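Local coordinates for testis-expressed protein 101 (Mus musculus, PDB 7BPS), which takes part in fertilization, controlling sperm binding to the zona pellucida and sperm migration into the oviduct, probably by way of ADAM3, at residues A[23-28]-A[40-45]. Sequence-based numbering, arbitrary orientation.
Sequences FNWTSK and ETVLLI. With NAG (2-acetamido-2-deoxy-beta-D-glucopyranose), chain C; FUC (alpha-L-fucopyranose), chain B.
W25 sets CG anti to its backbone N (chi1 -157°), and the indole reaches from the loop to E40 and V42. V42 turns CG1 between its own N and carbonyl carbon (chi1 57°), and this methyl meets the benzo ring obliquely. CH2 of W25 lies 3.6 Å from CG1 of V42 and 3.7 Å from CB of E40, so the far corner of the indole sits between these two residues. The same ring reaches the strand backbone, with W25 CZ2 3.5 Å from T41 O. The E40 side chain touches the ring through CB. Its carboxylate extends beyond: E40 OE1 is hydrogen-bonded to N86 ND2 and Y84 OH, and OE2 to the backbone N of K96. K58 makes a cation-pi contact with the W25 ring and a hydrogen bond to W25 O. S27 OG also donates to W25 O, at 2.8 Å and from above the carbonyl plane. W25 O thus has two polar partners, K58 NZ and S27 OG. On the outer side of the loop, N24 OD1 accepts from T26 N at 3.1 Å, which makes an Asx turn. N24 ND2 carries the N-linked GlcNAc, and its fucose lies beside S27 and K28. W25 packs the glycosylated loop between helix 19-22 and strand 29-31 against strand 37-46, in the antiparallel sheet of the first Ly6/uPAR domain.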
loop_
_atom_site.group_PDB
_atom_site.type_symbol
_atom_site.label_atom_id
_atom_site.label_comp_id
_atom_site.label_asym_id
_atom_site.label_seq_id
_atom_site.Cartn_x
_atom_site.Cartn_y
_atom_site.Cartn_z
ATOM N N PHE A 23 0.572 -4.681 13.949
ATOM C CA PHE A 23 1.764 -4.165 13.228
ATOM C C PHE A 23 2.515 -3.185 14.112
ATOM O O PHE A 23 1.929 -2.152 14.465
ATOM C CB PHE A 23 1.373 -3.462 11.930
ATOM C CG PHE A 23 2.516 -3.259 10.978
ATOM C CD1 PHE A 23 3.305 -2.128 11.053
ATOM C CD2 PHE A 23 2.783 -4.195 9.991
ATOM C CE1 PHE A 23 4.351 -1.926 10.163
ATOM C CE2 PHE A 23 3.829 -3.995 9.099
ATOM C CZ PHE A 23 4.605 -2.853 9.183
ATOM N N ASN A 24 3.751 -3.525 14.464
ATOM C CA ASN A 24 4.695 -2.649 15.208
ATOM C C ASN A 24 5.638 -1.953 14.206
ATOM O O ASN A 24 6.551 -2.622 13.696
ATOM C CB ASN A 24 5.479 -3.429 16.272
ATOM C CG ASN A 24 6.252 -2.517 17.192
ATOM O OD1 ASN A 24 6.462 -1.353 16.859
ATOM N ND2 ASN A 24 6.662 -3.018 18.351
ATOM N N TRP A 25 5.450 -0.650 13.982
ATOM C CA TRP A 25 6.211 0.184 13.009
ATOM C C TRP A 25 7.413 0.908 13.660
ATOM O O TRP A 25 8.202 1.525 12.916
ATOM C CB TRP A 25 5.255 1.191 12.358
ATOM C CG TRP A 25 5.694 1.701 11.024
ATOM C CD1 TRP A 25 6.759 1.289 10.289
ATOM C CD2 TRP A 25 5.014 2.692 10.237
ATOM N NE1 TRP A 25 6.813 1.987 9.113
ATOM C CE2 TRP A 25 5.756 2.848 9.051
ATOM C CE3 TRP A 25 3.864 3.472 10.425
ATOM C CZ2 TRP A 25 5.361 3.716 8.043
ATOM C CZ3 TRP A 25 3.492 4.356 9.439
ATOM C CH2 TRP A 25 4.230 4.468 8.260
ATOM N N THR A 26 7.545 0.858 14.988
ATOM C CA THR A 26 8.724 1.382 15.728
ATOM C C THR A 26 9.997 0.709 15.188
ATOM O O THR A 26 10.068 -0.522 15.166
ATOM C CB THR A 26 8.566 1.193 17.243
ATOM O OG1 THR A 26 7.366 1.865 17.630
ATOM C CG2 THR A 26 9.743 1.712 18.050
ATOM N N SER A 27 10.957 1.518 14.767
ATOM C CA SER A 27 12.201 1.125 14.058
ATOM C C SER A 27 13.397 1.833 14.718
ATOM O O SER A 27 13.177 2.838 15.406
ATOM C CB SER A 27 12.094 1.476 12.587
ATOM O OG SER A 27 10.863 1.034 12.024
ATOM N N LYS A 28 14.612 1.340 14.473
ATOM C CA LYS A 28 15.891 1.890 14.998
ATOM C C LYS A 28 16.135 3.242 14.323
ATOM O O LYS A 28 15.762 3.360 13.157
ATOM C CB LYS A 28 17.091 0.987 14.672
ATOM C CG LYS A 28 16.885 -0.534 14.687
ATOM C CD LYS A 28 17.084 -1.220 16.036
ATOM C CE LYS A 28 18.395 -1.971 16.155
ATOM N NZ LYS A 28 18.776 -2.176 17.573
ATOM N N GLU A 40 7.659 8.713 7.214
ATOM C CA GLU A 40 7.067 7.377 7.458
ATOM C C GLU A 40 5.923 7.243 6.454
ATOM O O GLU A 40 5.038 8.126 6.433
ATOM C CB GLU A 40 6.631 7.223 8.916
ATOM C CG GLU A 40 5.709 8.337 9.381
ATOM C CD GLU A 40 5.490 8.448 10.881
ATOM O OE1 GLU A 40 4.562 9.192 11.256
ATOM O OE2 GLU A 40 6.224 7.788 11.657
ATOM N N THR A 41 5.998 6.240 5.585
ATOM C CA THR A 41 5.005 5.982 4.518
ATOM C C THR A 41 4.627 4.511 4.565
ATOM O O THR A 41 5.537 3.673 4.546
ATOM C CB THR A 41 5.565 6.335 3.143
ATOM O OG1 THR A 41 5.944 7.711 3.175
ATOM C CG2 THR A 41 4.579 6.077 2.022
ATOM N N VAL A 42 3.337 4.211 4.613
ATOM C CA VAL A 42 2.846 2.811 4.546
ATOM C C VAL A 42 1.744 2.745 3.507
ATOM O O VAL A 42 0.929 3.663 3.475
ATOM C CB VAL A 42 2.379 2.330 5.927
ATOM C CG1 VAL A 42 1.296 3.221 6.532
ATOM C CG2 VAL A 42 1.947 0.889 5.877
ATOM N N LEU A 43 1.730 1.684 2.708
ATOM C CA LEU A 43 0.655 1.346 1.746
ATOM C C LEU A 43 0.116 -0.027 2.134
ATOM O O LEU A 43 0.931 -0.932 2.359
ATOM C CB LEU A 43 1.232 1.337 0.330
ATOM C CG LEU A 43 0.265 0.975 -0.793
ATOM C CD1 LEU A 43 -0.961 1.855 -0.816
ATOM C CD2 LEU A 43 0.964 1.063 -2.128
ATOM N N LEU A 44 -1.210 -0.168 2.201
ATOM C CA LEU A 44 -1.898 -1.429 2.583
ATOM C C LEU A 44 -2.831 -1.814 1.455
ATOM O O LEU A 44 -3.614 -0.970 1.035
ATOM C CB LEU A 44 -2.668 -1.225 3.894
ATOM C CG LEU A 44 -1.795 -0.867 5.095
ATOM C CD1 LEU A 44 -1.766 0.636 5.346
ATOM C CD2 LEU A 44 -2.248 -1.591 6.340
ATOM N N ILE A 45 -2.726 -3.038 0.964
ATOM C CA ILE A 45 -3.560 -3.542 -0.169
ATOM C C ILE A 45 -4.152 -4.899 0.215
ATOM O O ILE A 45 -3.401 -5.776 0.689
ATOM C CB ILE A 45 -2.741 -3.625 -1.458
ATOM C CG1 ILE A 45 -2.063 -2.293 -1.779
ATOM C CG2 ILE A 45 -3.618 -4.093 -2.591
ATOM C CD1 ILE A 45 -0.917 -2.401 -2.752
HETATM C C1 NAG C . 7.367 -2.244 19.358
HETATM C C2 NAG C . 6.585 -2.150 20.694
HETATM C C3 NAG C . 7.329 -1.200 21.659
HETATM C C4 NAG C . 8.752 -1.696 21.852
HETATM C C5 NAG C . 9.440 -1.725 20.474
HETATM C C6 NAG C . 10.905 -2.089 20.681
HETATM C C7 NAG C . 4.105 -2.460 21.011
HETATM C C8 NAG C . 2.748 -1.800 20.958
HETATM N N2 NAG C . 5.168 -1.725 20.567
HETATM O O3 NAG C . 6.728 -1.107 22.956
HETATM O O4 NAG C . 9.437 -0.873 22.826
HETATM O O5 NAG C . 8.752 -2.618 19.555
HETATM O O6 NAG C . 11.452 -2.717 19.524
HETATM O O7 NAG C . 4.203 -3.606 21.462
HETATM C C1 FUC B . 12.601 -3.358 19.363
HETATM C C2 FUC B . 13.218 -4.496 18.585
HETATM C C3 FUC B . 12.643 -4.410 17.162
HETATM C C4 FUC B . 12.845 -3.026 16.536
HETATM C C5 FUC B . 12.738 -1.825 17.522
HETATM C C6 FUC B . 13.685 -0.691 17.150
HETATM O O2 FUC B . 12.906 -5.708 19.296
HETATM O O3 FUC B . 13.228 -5.373 16.270
HETATM O O4 FUC B . 14.091 -3.023 15.813
HETATM O O5 FUC B . 12.984 -2.068 18.920
#